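Local coordinates for aminotransferase (Neisseria meningitidis Z2491, PDB 3JTX) that transfers amino groups between amino acids and keto acids, as a pyridoxal-phosphate-dependent enzyme of the class I and II aminotransferase family, at the interface of chains A and B. Residues are numbered along the deposited sequence; one frame, centred on the assembly and turned at random. Chains: chain A/B, aminotransferase.

The interface of chains A and B. Residues chain A 49, 52-53, 56, 59; chain B 49, 52-53, 56, 59.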
# COMPACT_ATOMS: atom_id res chain seq x y z
N THR A 49 -11.05 -14.04 12.48
CA THR A 49 -10.65 -13.20 13.60
C THR A 49 -9.89 -14.02 14.64
O THR A 49 -8.93 -13.53 15.22
CB THR A 49 -11.85 -12.43 14.23
OG1 THR A 49 -12.87 -13.34 14.61
CG2 THR A 49 -12.44 -11.44 13.23
N LEU A 52 -6.20 -14.35 13.32
CA LEU A 52 -5.53 -13.06 13.51
C LEU A 52 -5.09 -12.87 14.97
O LEU A 52 -3.90 -12.71 15.24
CB LEU A 52 -6.43 -11.90 13.04
CG LEU A 52 -5.69 -10.69 12.43
CD1 LEU A 52 -6.64 -9.82 11.63
CD2 LEU A 52 -4.95 -9.87 13.44
N THR A 53 -6.03 -12.95 15.92
CA THR A 53 -5.70 -12.82 17.35
C THR A 53 -4.61 -13.78 17.82
O THR A 53 -3.71 -13.38 18.59
CB THR A 53 -6.96 -12.98 18.23
OG1 THR A 53 -7.78 -11.83 18.04
CG2 THR A 53 -6.63 -13.10 19.73
N LEU A 56 -0.89 -12.53 16.92
CA LEU A 56 -0.53 -11.08 17.07
C LEU A 56 0.90 -10.84 17.60
O LEU A 56 1.45 -9.77 17.35
CB LEU A 56 -1.56 -10.34 17.95
CG LEU A 56 -2.88 -10.01 17.25
CD1 LEU A 56 -3.85 -9.40 18.24
CD2 LEU A 56 -2.67 -9.07 16.06
N LEU A 59 3.46 -9.42 15.06
CA LEU A 59 3.63 -8.00 14.74
C LEU A 59 5.06 -7.51 14.99
O LEU A 59 5.45 -6.47 14.46
CB LEU A 59 2.66 -7.11 15.54
CG LEU A 59 1.17 -7.21 15.24
CD1 LEU A 59 0.37 -6.33 16.23
CD2 LEU A 59 0.81 -6.87 13.78
N THR B 49 -1.84 -5.01 21.13
CA THR B 49 -2.55 -6.22 20.74
C THR B 49 -3.96 -6.35 21.36
O THR B 49 -4.87 -6.80 20.68
CB THR B 49 -1.71 -7.49 21.00
OG1 THR B 49 -1.32 -7.54 22.37
CG2 THR B 49 -0.46 -7.48 20.10
N LEU B 52 -6.21 -4.13 19.22
CA LEU B 52 -6.46 -4.74 17.91
C LEU B 52 -7.55 -5.82 18.05
O LEU B 52 -8.58 -5.78 17.39
CB LEU B 52 -5.16 -5.31 17.32
CG LEU B 52 -5.08 -5.27 15.77
CD1 LEU B 52 -3.65 -5.46 15.27
CD2 LEU B 52 -6.02 -6.31 15.18
N THR B 53 -7.32 -6.78 18.94
CA THR B 53 -8.29 -7.86 19.18
C THR B 53 -9.69 -7.36 19.50
O THR B 53 -10.68 -7.84 18.92
CB THR B 53 -7.78 -8.82 20.29
OG1 THR B 53 -6.70 -9.58 19.75
CG2 THR B 53 -8.88 -9.76 20.76
N LEU B 56 -11.83 -6.24 16.21
CA LEU B 56 -11.77 -7.04 14.99
C LEU B 56 -13.09 -7.14 14.24
O LEU B 56 -13.09 -7.39 13.03
CB LEU B 56 -11.19 -8.43 15.27
CG LEU B 56 -9.67 -8.48 15.42
CD1 LEU B 56 -9.22 -9.86 15.83
CD2 LEU B 56 -8.96 -8.01 14.10
N LEU B 59 -13.44 -5.25 10.90
CA LEU B 59 -12.97 -5.75 9.60
C LEU B 59 -14.08 -5.78 8.53
O LEU B 59 -13.80 -5.86 7.34
CB LEU B 59 -12.35 -7.15 9.74
CG LEU B 59 -11.01 -7.28 10.48
CD1 LEU B 59 -10.60 -8.75 10.42
CD2 LEU B 59 -9.92 -6.40 9.88
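At A:Thr53 a chi1 of -70° sets OG1 anti to the carbonyl carbon and beside the backbone N, while CG2 lies anti to N; B:Thr53 matches it at -72°. Both hydroxyls thereby face the two-fold axis, where the side chains cross at about a right angle and A:Thr53 OG1 forms a hydrogen bond with B:Thr53 OG1 at 3.0 Å. Which hydroxyl donates is not decided by the coordinates; a symmetric pair can fill only one donor role at a time along this line. A:Thr53 OG1 and B:Thr53 OG1 each have a weak, long hydrogen bond to the carbonyl O of A:Thr49 and B:Thr49 respectively, one helical turn earlier, a possible outlet for the hydroxyl that accepts.

Leucines flank this polar centre. A:Leu56, with CG anti to its carbonyl carbon (chi1 -76°) and an extended second torsion, reaches across as a fork. Its CD1 branch crosses B:Thr53 obliquely and abuts the hydroxyl, and lies 3.7 Å from B:Thr49 O, covering the carbonyl that B:Thr53 addresses. The other branch packs on B:Leu52, CD2 to CD1 at 3.8 Å. Farther back along the same side chain, A:Leu56 CB rests 3.8 Å from the methyl CG2 of B:Thr49, the two side chains sliding past each other in opposite directions. B:Thr49 presents that methyl because its OG1 takes the crowded position between N and the carbonyl carbon. Exchanging the chains gives the twin contacts.

Across the axis, A:Leu52 CD2 meets B:Leu52 CD2 at 4.1 Å, the side chains crossing nearly perpendicularly. A:Leu59 and B:Leu59 contribute little, each with 8 Å² of its own surface hidden by the partner chain. The patch buries 346 Å² in total and is mainly apolar around one hydroxyl pair.

Helix 46-54 supplies A:Thr49, A:Leu52 and A:Thr53, the following 3-10 helix 56-60 supplies A:Leu56 and A:Leu59, and chain B supplies their twins, so this helical pair meets its own copy within the two-fold interface, consistent with the dimer typical of this fold family.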